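Local coordinates for protein endonuclease 2 (Arabidopsis thaliana, PDB 3W52) that cuts RNA and single-stranded DNA, and less readily double-stranded DNA, into 5'-phosphorylated products with the help of three divalent metal ions, at residues His58-Pro63 with Arg83-Ala88; Pro128-Tyr133 with Asn152-Trp157; Asn140-His145 with Lys223-Gly228. One frame throughout, in Å; residues are numbered along the deposited sequence.

The three contacts form a row across the S1/P1 nuclease fold, all touching the same bound adenine. Interaction 1 (His58-Pro63 with Arg83-Ala88) closes along the chain before interaction 2 (Pro128-Tyr133 with Asn152-Trp157) opens; their centres lie about 13 Å apart, and Thr62 N meets Ser132 O at 2.8 Å. Interaction 3 (Asn140-His145 with Lys223-Gly228) interleaves with interaction 2 in sequence, its centre about 10 Å away, joined by Leu153 N to Ile142 O, where strand 143-146 neighbours the start of helix 153-169. Interactions 1 and 3, centres about 22 Å apart, do not touch. The row runs from one zinc site (interaction 1) through a second (interaction 2) to a surface loop (interaction 3).

Interaction 1: His58-Pro63 with Arg83-Ala88; sequences HYINTP and RCVAGA. With ZN (zinc ion), chain F; ADE (adenine), chain E; NAG (2-acetamido-2-deoxy-beta-D-glucopyranose), chain B; NAG (2-acetamido-2-deoxy-beta-D-glucopyranose), chain C.
Tyr59 and Val85 join the two backbones: Val85 N donates to Tyr59 O at 3.0 Å, with the N-H aimed at the oxygen at 158° but arriving from above the carbonyl plane. The donor belongs to the first turn of helix 85-96, just after the N-cap residue Cys84, so the carbonyl just before strand 60-62 engages an amide at the start of the helix. Next to this bond the packing is apolar. Ile60 CG1 touches Cys84 SG at 3.7 Å and Val85 CG1 at 3.8 Å, the two partners at about a right angle around it, while its terminal CD1 reaches on toward Ala86 CB. The Ile60 and Val85 side chains cross at about a right angle. Val85 CG1 sits between its own backbone N and carbonyl carbon (chi1 70°), which brings this methyl against the isoleucine. Cys84 is tied by a disulfide to Cys74, which anchors the sulfur that Ile60 touches.

The flanking polar groups turn to other partners. His58 binds one zinc ion through ND1 at 2.2 Å, sharing the ion with Asp45, His120 and Asp124. Adenine lies over one face of the Tyr59 ring, its C6 3.7 Å above the plane and over the ring centre, and Asn61 ND2 adds a weak hydrogen bond to adenine N1. On the helix side, Arg83 NH1 and NH2 both donate to O3 of one N-acetylglucosamine (chain B), which lies at the edge of the guanidinium in its plane; O6 of the next sugar (chain C) lies over a face.

One backbone bond and a small apolar cluster therefore join helix 85-96 to this segment: the Tyr59 carbonyl is met by an amide of the helix's first turn, while the ring of the same tyrosine faces the adenine and its neighbour His58 holds the zinc.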
loop_
_atom_site.group_PDB
_atom_site.type_symbol
_atom_site.label_atom_id
_atom_site.label_comp_id
_atom_site.label_asym_id
_atom_site.label_seq_id
_atom_site.Cartn_x
_atom_site.Cartn_y
_atom_site.Cartn_z
ATOM N N HIS A 58 -1.342 -3.930 -9.513
ATOM C CA HIS A 58 -1.507 -2.964 -8.405
ATOM C C HIS A 58 -2.683 -3.227 -7.516
ATOM O O HIS A 58 -2.793 -2.574 -6.441
ATOM C CB HIS A 58 -1.675 -1.539 -8.955
ATOM C CG HIS A 58 -0.458 -1.036 -9.667
ATOM N ND1 HIS A 58 0.285 0.029 -9.188
ATOM C CD2 HIS A 58 0.184 -1.491 -10.759
ATOM C CE1 HIS A 58 1.344 0.208 -9.964
ATOM N NE2 HIS A 58 1.306 -0.701 -10.934
ATOM N N TYR A 59 -3.585 -4.150 -7.895
ATOM C CA TYR A 59 -4.775 -4.308 -7.051
ATOM C C TYR A 59 -5.309 -5.761 -7.149
ATOM O O TYR A 59 -4.665 -6.590 -7.778
ATOM C CB TYR A 59 -5.869 -3.362 -7.497
ATOM C CG TYR A 59 -6.154 -3.495 -8.989
ATOM C CD1 TYR A 59 -7.014 -4.505 -9.463
ATOM C CD2 TYR A 59 -5.519 -2.653 -9.919
ATOM C CE1 TYR A 59 -7.254 -4.675 -10.830
ATOM C CE2 TYR A 59 -5.762 -2.839 -11.293
ATOM C CZ TYR A 59 -6.628 -3.845 -11.721
ATOM O OH TYR A 59 -6.867 -3.980 -13.093
ATOM N N ILE A 60 -6.394 -6.004 -6.425
ATOM C CA ILE A 60 -7.111 -7.290 -6.440
ATOM C C ILE A 60 -8.568 -6.951 -6.608
ATOM O O ILE A 60 -9.064 -6.083 -5.920
ATOM C CB ILE A 60 -6.972 -8.033 -5.083
ATOM C CG1 ILE A 60 -5.546 -8.523 -4.925
ATOM C CG2 ILE A 60 -7.961 -9.256 -5.034
ATOM C CD1 ILE A 60 -5.213 -9.011 -3.540
ATOM N N ASN A 61 -9.242 -7.611 -7.553
ATOM C CA ASN A 61 -10.681 -7.428 -7.741
ATOM C C ASN A 61 -11.398 -8.607 -7.083
ATOM O O ASN A 61 -11.017 -9.783 -7.303
ATOM C CB ASN A 61 -11.046 -7.447 -9.230
ATOM C CG ASN A 61 -10.836 -6.111 -9.919
ATOM O OD1 ASN A 61 -10.586 -6.087 -11.107
ATOM N ND2 ASN A 61 -10.964 -5.022 -9.210
ATOM N N THR A 62 -12.402 -8.330 -6.254
ATOM C CA THR A 62 -13.139 -9.442 -5.608
ATOM C C THR A 62 -14.648 -9.340 -5.933
ATOM O O THR A 62 -15.150 -8.348 -6.515
ATOM C CB THR A 62 -13.082 -9.351 -4.054
ATOM O OG1 THR A 62 -13.839 -8.193 -3.652
ATOM C CG2 THR A 62 -11.638 -9.110 -3.548
ATOM N N PRO A 63 -15.406 -10.407 -5.596
ATOM C CA PRO A 63 -16.858 -10.356 -5.824
ATOM C C PRO A 63 -17.380 -9.352 -4.780
ATOM O O PRO A 63 -16.629 -8.924 -3.886
ATOM C CB PRO A 63 -17.331 -11.741 -5.390
ATOM C CG PRO A 63 -16.140 -12.625 -5.725
ATOM C CD PRO A 63 -14.938 -11.775 -5.307
ATOM N N ARG A 83 -1.946 -12.838 -11.389
ATOM C CA ARG A 83 -1.762 -11.477 -11.831
ATOM C C ARG A 83 -2.605 -10.472 -11.047
ATOM O O ARG A 83 -3.632 -9.989 -11.499
ATOM C CB ARG A 83 -2.022 -11.432 -13.345
ATOM C CG ARG A 83 -1.028 -12.437 -13.982
ATOM C CD ARG A 83 -0.625 -11.995 -15.342
ATOM N NE ARG A 83 0.181 -10.788 -15.340
ATOM C CZ ARG A 83 1.490 -10.741 -15.179
ATOM N NH1 ARG A 83 2.188 -11.855 -14.979
ATOM N NH2 ARG A 83 2.105 -9.567 -15.284
ATOM N N CYS A 84 -2.149 -10.231 -9.816
ATOM C CA CYS A 84 -2.819 -9.259 -8.929
ATOM C C CYS A 84 -1.715 -8.854 -7.945
ATOM O O CYS A 84 -0.637 -9.423 -7.978
ATOM C CB CYS A 84 -3.996 -9.898 -8.182
ATOM S SG CYS A 84 -3.528 -10.965 -6.741
ATOM N N VAL A 85 -2.003 -7.866 -7.085
ATOM C CA VAL A 85 -0.940 -7.396 -6.172
ATOM C C VAL A 85 -0.371 -8.469 -5.235
ATOM O O VAL A 85 0.818 -8.437 -4.947
ATOM C CB VAL A 85 -1.411 -6.085 -5.434
ATOM C CG1 VAL A 85 -2.533 -6.343 -4.393
ATOM C CG2 VAL A 85 -0.136 -5.414 -4.836
ATOM N N ALA A 86 -1.178 -9.430 -4.784
ATOM C CA ALA A 86 -0.604 -10.482 -3.905
ATOM C C ALA A 86 0.360 -11.337 -4.710
ATOM O O ALA A 86 1.473 -11.639 -4.262
ATOM C CB ALA A 86 -1.682 -11.350 -3.291
ATOM N N GLY A 87 -0.049 -11.731 -5.907
ATOM C CA GLY A 87 0.889 -12.495 -6.748
ATOM C C GLY A 87 2.148 -11.731 -7.132
ATOM O O GLY A 87 3.205 -12.350 -7.265
ATOM N N ALA A 88 2.052 -10.406 -7.301
ATOM C CA ALA A 88 3.209 -9.595 -7.647
ATOM C C ALA A 88 4.159 -9.583 -6.452
ATOM O O ALA A 88 5.385 -9.645 -6.617
ATOM C CB ALA A 88 2.782 -8.194 -7.957
HETATM ZN ZN ZN F . 0.028 1.515 -7.631
HETATM N N9 ADE E . -6.917 1.037 -9.254
HETATM C C8 ADE E . -6.937 1.200 -10.634
HETATM N N7 ADE E . -7.776 0.384 -11.245
HETATM C C5 ADE E . -8.339 -0.360 -10.210
HETATM C C6 ADE E . -9.288 -1.376 -10.213
HETATM N N6 ADE E . -9.862 -1.823 -11.324
HETATM N N1 ADE E . -9.633 -1.922 -9.022
HETATM C C2 ADE E . -9.034 -1.450 -7.890
HETATM N N3 ADE E . -8.123 -0.494 -7.766
HETATM C C4 ADE E . -7.812 0.020 -8.978
HETATM C C1 NAG B . 7.062 -11.206 -12.212
HETATM C C2 NAG B . 5.787 -10.838 -12.988
HETATM C C3 NAG B . 6.136 -10.995 -14.515
HETATM C C4 NAG B . 7.350 -10.162 -14.882
HETATM C C5 NAG B . 8.529 -10.390 -13.932
HETATM C C6 NAG B . 9.608 -9.339 -14.084
HETATM C C7 NAG B . 3.839 -11.444 -11.618
HETATM C C8 NAG B . 4.095 -10.199 -10.900
HETATM N N2 NAG B . 4.710 -11.750 -12.606
HETATM O O3 NAG B . 5.000 -10.595 -15.292
HETATM O O4 NAG B . 7.828 -10.519 -16.210
HETATM O O5 NAG B . 8.095 -10.328 -12.557
HETATM O O6 NAG B . 9.123 -7.990 -14.014
HETATM O O7 NAG B . 2.841 -12.166 -11.259
HETATM C C1 NAG C . 7.268 -9.813 -17.250
HETATM C C2 NAG C . 8.276 -9.821 -18.441
HETATM C C3 NAG C . 7.596 -9.203 -19.647
HETATM C C4 NAG C . 6.293 -9.903 -19.977
HETATM C C5 NAG C . 5.384 -9.941 -18.720
HETATM C C6 NAG C . 4.185 -10.827 -18.976
HETATM C C7 NAG C . 10.600 -9.608 -17.751
HETATM C C8 NAG C . 11.791 -8.691 -17.469
HETATM N N2 NAG C . 9.455 -9.023 -18.135
HETATM O O3 NAG C . 8.478 -9.259 -20.757
HETATM O O4 NAG C . 5.637 -9.147 -21.001
HETATM O O5 NAG C . 6.094 -10.546 -17.615
HETATM O O6 NAG C . 3.330 -10.854 -17.850
HETATM O O7 NAG C . 10.710 -10.817 -17.581
#

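Interaction 2: Pro128-Tyr133 with Asn152-Trp157; sequences PLHVSY and NLHHIW. With ZN (zinc ion), chain G; ADE (adenine), chain E.
Two histidines, His130 and His154, meet at a shared zinc ion, each binding it through NE2 at 2.1 Å. Their NE2 atoms stand 3.1 Å apart because both bind the metal; His130 NE2 meets the His154 ring edge-on, while the ring planes make an angle of 40°. Water 1 occupies another zinc position and accepts from adenine N9, and Asp158 completes the protein ligands. Second-shell carbonyls engage the opposite ring nitrogens: His58 O takes His130 ND1, and Gly138 O takes His154 ND1.

Apolar contacts lie beside the metal site. Leu129 CD1 packs against Leu153 CG and Trp157 CD1, both toward the helix, the latter at 3.8 Å, and Pro128 CD approaches Trp157 CE3 at 3.9 Å. Trp157 has CG anti to its carbonyl carbon (chi1 -78°), which swings the indole across both side chains at about a right angle. Replacing Trp157 by alanine would remove the indole and is likely to leave Pro128 and Leu129 without their shared packing surface and Tyr235 OH without its N-H partner.

Hydrogen bonds shape each segment: Asn152 OD1 caps helix 153-169 by accepting from His155 N at 2.9 Å, and Ser132 OG donates to Leu129 O. Carbonyl bonds to both ND1 atoms are consistent with each imidazole presenting an unprotonated NE2 to zinc.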
loop_
_atom_site.group_PDB
_atom_site.type_symbol
_atom_site.label_atom_id
_atom_site.label_comp_id
_atom_site.label_asym_id
_atom_site.label_seq_id
_atom_site.Cartn_x
_atom_site.Cartn_y
_atom_site.Cartn_z
ATOM N N PRO A 128 -7.181 -0.087 1.352
ATOM C CA PRO A 128 -8.404 -0.914 1.314
ATOM C C PRO A 128 -9.063 -1.061 -0.028
ATOM O O PRO A 128 -9.473 -2.199 -0.412
ATOM C CB PRO A 128 -9.333 -0.204 2.303
ATOM C CG PRO A 128 -8.311 0.249 3.404
ATOM C CD PRO A 128 -7.208 0.857 2.485
ATOM N N LEU A 129 -9.156 0.046 -0.761
ATOM C CA LEU A 129 -9.814 -0.056 -2.077
ATOM C C LEU A 129 -8.942 -0.642 -3.157
ATOM O O LEU A 129 -9.406 -0.776 -4.337
ATOM C CB LEU A 129 -10.419 1.302 -2.483
ATOM C CG LEU A 129 -11.629 1.610 -1.579
ATOM C CD1 LEU A 129 -12.163 3.003 -2.066
ATOM C CD2 LEU A 129 -12.787 0.510 -1.687
ATOM N N HIS A 130 -7.716 -1.047 -2.834
ATOM C CA HIS A 130 -6.982 -1.824 -3.818
ATOM C C HIS A 130 -7.278 -3.339 -3.662
ATOM O O HIS A 130 -6.706 -4.148 -4.383
ATOM C CB HIS A 130 -5.475 -1.615 -3.725
ATOM C CG HIS A 130 -5.047 -0.370 -4.447
ATOM N ND1 HIS A 130 -4.060 -0.358 -5.411
ATOM C CD2 HIS A 130 -5.533 0.885 -4.384
ATOM C CE1 HIS A 130 -3.956 0.858 -5.915
ATOM N NE2 HIS A 130 -4.846 1.631 -5.309
ATOM N N VAL A 131 -8.145 -3.699 -2.713
ATOM C CA VAL A 131 -8.556 -5.121 -2.549
ATOM C C VAL A 131 -10.072 -4.963 -2.363
ATOM O O VAL A 131 -10.612 -4.952 -1.237
ATOM C CB VAL A 131 -7.942 -5.773 -1.302
ATOM C CG1 VAL A 131 -8.339 -7.338 -1.296
ATOM C CG2 VAL A 131 -6.386 -5.677 -1.418
ATOM N N SER A 132 -10.764 -4.755 -3.472
ATOM C CA SER A 132 -12.169 -4.487 -3.341
ATOM C C SER A 132 -12.913 -4.925 -4.571
ATOM O O SER A 132 -12.374 -5.726 -5.350
ATOM C CB SER A 132 -12.431 -3.018 -2.995
ATOM O OG SER A 132 -11.956 -2.192 -4.018
ATOM N N TYR A 133 -14.130 -4.401 -4.730
ATOM C CA TYR A 133 -15.028 -4.912 -5.762
ATOM C C TYR A 133 -14.738 -4.691 -7.226
ATOM O O TYR A 133 -14.530 -3.587 -7.692
ATOM C CB TYR A 133 -16.473 -4.435 -5.512
ATOM C CG TYR A 133 -17.037 -4.684 -4.122
ATOM C CD1 TYR A 133 -16.420 -5.562 -3.214
ATOM C CD2 TYR A 133 -18.222 -4.085 -3.754
ATOM C CE1 TYR A 133 -16.986 -5.828 -1.975
ATOM C CE2 TYR A 133 -18.808 -4.352 -2.523
ATOM C CZ TYR A 133 -18.184 -5.215 -1.647
ATOM O OH TYR A 133 -18.777 -5.410 -0.431
ATOM N N ASN A 152 -13.848 10.609 -6.925
ATOM C CA ASN A 152 -14.400 9.247 -6.834
ATOM C C ASN A 152 -13.891 8.660 -5.508
ATOM O O ASN A 152 -12.889 9.118 -4.910
ATOM C CB ASN A 152 -14.071 8.366 -8.055
ATOM C CG ASN A 152 -12.635 8.144 -8.250
ATOM O OD1 ASN A 152 -12.021 7.425 -7.498
ATOM N ND2 ASN A 152 -12.059 8.756 -9.301
ATOM N N LEU A 153 -14.563 7.617 -5.032
ATOM C CA LEU A 153 -14.193 7.097 -3.722
ATOM C C LEU A 153 -12.782 6.498 -3.715
ATOM O O LEU A 153 -12.067 6.570 -2.676
ATOM C CB LEU A 153 -15.259 6.061 -3.283
ATOM C CG LEU A 153 -15.075 5.548 -1.866
ATOM C CD1 LEU A 153 -15.331 6.644 -0.818
ATOM C CD2 LEU A 153 -16.051 4.339 -1.652
ATOM N N HIS A 154 -12.369 5.895 -4.816
ATOM C CA HIS A 154 -11.029 5.310 -4.867
ATOM C C HIS A 154 -9.977 6.408 -4.638
ATOM O O HIS A 154 -9.055 6.225 -3.836
ATOM C CB HIS A 154 -10.735 4.618 -6.185
ATOM C CG HIS A 154 -9.437 3.859 -6.175
ATOM N ND1 HIS A 154 -9.341 2.504 -5.872
ATOM C CD2 HIS A 154 -8.169 4.298 -6.341
ATOM C CE1 HIS A 154 -8.062 2.154 -5.873
ATOM N NE2 HIS A 154 -7.334 3.229 -6.139
ATOM N N HIS A 155 -10.130 7.516 -5.328
ATOM C CA HIS A 155 -9.182 8.636 -5.214
ATOM C C HIS A 155 -9.189 9.257 -3.824
ATOM O O HIS A 155 -8.170 9.735 -3.331
ATOM C CB HIS A 155 -9.544 9.673 -6.288
ATOM C CG HIS A 155 -8.525 10.766 -6.426
ATOM N ND1 HIS A 155 -8.563 11.923 -5.673
ATOM C CD2 HIS A 155 -7.423 10.862 -7.207
ATOM C CE1 HIS A 155 -7.522 12.690 -5.986
ATOM N NE2 HIS A 155 -6.815 12.070 -6.916
ATOM N N ILE A 156 -10.341 9.216 -3.157
ATOM C CA ILE A 156 -10.446 9.735 -1.803
ATOM C C ILE A 156 -9.508 8.935 -0.913
ATOM O O ILE A 156 -8.818 9.512 -0.067
ATOM C CB ILE A 156 -11.931 9.691 -1.302
ATOM C CG1 ILE A 156 -12.654 10.869 -1.979
ATOM C CG2 ILE A 156 -12.044 9.792 0.280
ATOM C CD1 ILE A 156 -14.165 10.854 -1.750
ATOM N N TRP A 157 -9.515 7.615 -1.070
ATOM C CA TRP A 157 -8.603 6.771 -0.273
ATOM C C TRP A 157 -7.152 6.803 -0.743
ATOM O O TRP A 157 -6.240 6.741 0.067
ATOM C CB TRP A 157 -9.119 5.301 -0.245
ATOM C CG TRP A 157 -10.258 5.206 0.740
ATOM C CD1 TRP A 157 -11.539 5.648 0.569
ATOM C CD2 TRP A 157 -10.158 4.752 2.101
ATOM N NE1 TRP A 157 -12.259 5.513 1.776
ATOM C CE2 TRP A 157 -11.422 4.962 2.712
ATOM C CE3 TRP A 157 -9.101 4.196 2.871
ATOM C CZ2 TRP A 157 -11.663 4.642 4.047
ATOM C CZ3 TRP A 157 -9.324 3.893 4.177
ATOM C CH2 TRP A 157 -10.601 4.114 4.776
HETATM ZN ZN ZN G . -5.208 3.503 -6.269
HETATM N N9 ADE E . -6.917 1.037 -9.254
HETATM C C8 ADE E . -6.937 1.200 -10.634
HETATM N N7 ADE E . -7.776 0.384 -11.245
HETATM C C5 ADE E . -8.339 -0.360 -10.210
HETATM C C6 ADE E . -9.288 -1.376 -10.213
HETATM N N6 ADE E . -9.862 -1.823 -11.324
HETATM N N1 ADE E . -9.633 -1.922 -9.022
HETATM C C2 ADE E . -9.034 -1.450 -7.890
HETATM N N3 ADE E . -8.123 -0.494 -7.766
HETATM C C4 ADE E . -7.812 0.020 -8.978
HETATM O O HOH W 1 -5.356 3.434 -8.443
#

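Interaction 3: Asn140-His145 with Lys223-Gly228; sequences NTIEVH and KGVTEG. With ADE (adenine), chain E.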
loop_
_atom_site.group_PDB
_atom_site.type_symbol
_atom_site.label_atom_id
_atom_site.label_comp_id
_atom_site.label_asym_id
_atom_site.label_seq_id
_atom_site.Cartn_x
_atom_site.Cartn_y
_atom_site.Cartn_z
ATOM N N ASN A 140 -13.610 3.193 -8.061
ATOM C CA ASN A 140 -13.326 4.223 -9.056
ATOM C C ASN A 140 -14.578 4.760 -9.755
ATOM O O ASN A 140 -14.577 5.919 -10.216
ATOM C CB ASN A 140 -12.339 3.698 -10.103
ATOM C CG ASN A 140 -10.890 3.866 -9.666
ATOM O OD1 ASN A 140 -10.357 5.013 -9.666
ATOM N ND2 ASN A 140 -10.238 2.750 -9.271
ATOM N N THR A 141 -15.639 3.947 -9.797
ATOM C CA THR A 141 -16.888 4.365 -10.434
ATOM C C THR A 141 -17.899 4.963 -9.476
ATOM O O THR A 141 -18.986 5.320 -9.897
ATOM C CB THR A 141 -17.572 3.200 -11.222
ATOM O OG1 THR A 141 -17.967 2.175 -10.313
ATOM C CG2 THR A 141 -16.622 2.599 -12.179
ATOM N N ILE A 142 -17.549 5.094 -8.179
ATOM C CA ILE A 142 -18.441 5.696 -7.188
ATOM C C ILE A 142 -18.089 7.179 -7.117
ATOM O O ILE A 142 -17.077 7.547 -6.534
ATOM C CB ILE A 142 -18.227 5.054 -5.827
ATOM C CG1 ILE A 142 -18.514 3.557 -5.936
ATOM C CG2 ILE A 142 -19.103 5.687 -4.810
ATOM C CD1 ILE A 142 -18.392 2.812 -4.581
ATOM N N GLU A 143 -18.928 8.011 -7.722
ATOM C CA GLU A 143 -18.675 9.442 -7.804
ATOM C C GLU A 143 -19.371 10.176 -6.698
ATOM O O GLU A 143 -20.606 10.111 -6.559
ATOM C CB GLU A 143 -19.161 9.969 -9.171
ATOM C CG GLU A 143 -18.373 9.422 -10.366
ATOM C CD GLU A 143 -16.960 10.021 -10.479
ATOM O OE1 GLU A 143 -16.609 10.990 -9.752
ATOM O OE2 GLU A 143 -16.187 9.540 -11.326
ATOM N N VAL A 144 -18.599 10.917 -5.906
ATOM C CA VAL A 144 -19.121 11.675 -4.787
ATOM C C VAL A 144 -18.436 13.046 -4.786
ATOM O O VAL A 144 -17.856 13.449 -5.794
ATOM C CB VAL A 144 -18.796 10.931 -3.472
ATOM C CG1 VAL A 144 -19.532 9.601 -3.438
ATOM C CG2 VAL A 144 -17.263 10.626 -3.398
ATOM N N HIS A 145 -18.515 13.748 -3.665
ATOM C CA HIS A 145 -17.803 15.017 -3.527
ATOM C C HIS A 145 -16.944 14.843 -2.273
ATOM O O HIS A 145 -17.416 14.245 -1.283
ATOM C CB HIS A 145 -18.770 16.150 -3.266
ATOM C CG HIS A 145 -19.524 16.557 -4.486
ATOM N ND1 HIS A 145 -19.153 17.638 -5.259
ATOM C CD2 HIS A 145 -20.548 15.958 -5.133
ATOM C CE1 HIS A 145 -19.920 17.682 -6.336
ATOM N NE2 HIS A 145 -20.773 16.670 -6.281
ATOM N N LYS A 223 -18.588 1.689 3.362
ATOM C CA LYS A 223 -19.624 1.846 4.375
ATOM C C LYS A 223 -20.227 3.206 4.439
ATOM O O LYS A 223 -19.524 4.167 4.694
ATOM C CB LYS A 223 -19.069 1.533 5.749
ATOM C CG LYS A 223 -20.096 1.572 6.927
ATOM C CD LYS A 223 -21.007 0.392 6.849
ATOM C CE LYS A 223 -21.689 0.117 8.169
ATOM N NZ LYS A 223 -22.107 -1.343 8.110
ATOM N N GLY A 224 -21.539 3.260 4.234
ATOM C CA GLY A 224 -22.223 4.529 4.380
ATOM C C GLY A 224 -22.105 5.438 3.180
ATOM O O GLY A 224 -22.643 6.545 3.229
ATOM N N VAL A 225 -21.448 4.992 2.111
ATOM C CA VAL A 225 -21.263 5.853 0.932
ATOM C C VAL A 225 -22.170 5.505 -0.240
ATOM O O VAL A 225 -22.235 4.355 -0.662
ATOM C CB VAL A 225 -19.789 5.784 0.410
ATOM C CG1 VAL A 225 -19.571 6.755 -0.778
ATOM C CG2 VAL A 225 -18.833 6.178 1.558
ATOM N N THR A 226 -22.875 6.508 -0.747
ATOM C CA THR A 226 -23.711 6.309 -1.938
ATOM C C THR A 226 -23.336 7.343 -2.978
ATOM O O THR A 226 -22.992 8.469 -2.629
ATOM C CB THR A 226 -25.209 6.555 -1.632
ATOM O OG1 THR A 226 -25.635 5.728 -0.530
ATOM C CG2 THR A 226 -26.053 6.197 -2.826
ATOM N N GLU A 227 -23.385 6.940 -4.248
ATOM C CA GLU A 227 -23.154 7.854 -5.380
ATOM C C GLU A 227 -23.833 9.199 -5.108
ATOM O O GLU A 227 -25.010 9.257 -4.742
ATOM C CB GLU A 227 -23.753 7.247 -6.667
ATOM C CG GLU A 227 -23.663 8.143 -7.886
ATOM C CD GLU A 227 -22.455 7.867 -8.791
ATOM O OE1 GLU A 227 -21.564 7.066 -8.410
ATOM O OE2 GLU A 227 -22.409 8.461 -9.916
ATOM N N GLY A 228 -23.101 10.290 -5.283
ATOM C CA GLY A 228 -23.630 11.627 -5.047
ATOM C C GLY A 228 -23.524 12.215 -3.648
ATOM O O GLY A 228 -23.803 13.410 -3.467
HETATM N N9 ADE E . -6.917 1.037 -9.254
HETATM C C8 ADE E . -6.937 1.200 -10.634
HETATM N N7 ADE E . -7.776 0.384 -11.245
HETATM C C5 ADE E . -8.339 -0.360 -10.210
HETATM C C6 ADE E . -9.288 -1.376 -10.213
HETATM N N6 ADE E . -9.862 -1.823 -11.324
HETATM N N1 ADE E . -9.633 -1.922 -9.022
HETATM C C2 ADE E . -9.034 -1.450 -7.890
HETATM N N3 ADE E . -8.123 -0.494 -7.766
HETATM C C4 ADE E . -7.812 0.020 -8.978
HETATM O O HOH W 2 -22.455 11.424 -8.728
#
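Glu227 and Glu143 lie side by side and point the same way, yet their carboxylate planes are 88° apart and their charged oxygens stay well separated, Glu143 OE1 lying 6.3 Å from Glu227 OE2. Glu227 extends its CG anti to the backbone N (chi1 176°) and then bends at chi2, which carries OE1 to the backbone of the strand. There Glu143 N donates to Glu227 OE1 at 2.9 Å, approaching from above the carboxylate plane. The neighbouring OE2 lies 3.7 Å from Glu143 CB and accepts from water 2, which also donates to Glu143 O. That carbonyl takes a second bond from Gly228 N at 2.8 Å, in the carbonyl plane.

Beside these bonds, Val225 directs CG1 at two residues. It meets Val144 CG1 at 3.9 Å, the two side chains crossing nearly perpendicularly, and approaches Ile142 CG2 more loosely at 4.2 Å. Val144 CG1 also rests against Thr226 O.

The loop leading to strand 230-231 is thereby fastened to strand 143-146 at the surface. Both backbone polar atoms of Glu143 are engaged, and the bond from its amide probably helps to stabilise the negative charge of Glu227 beside another acid.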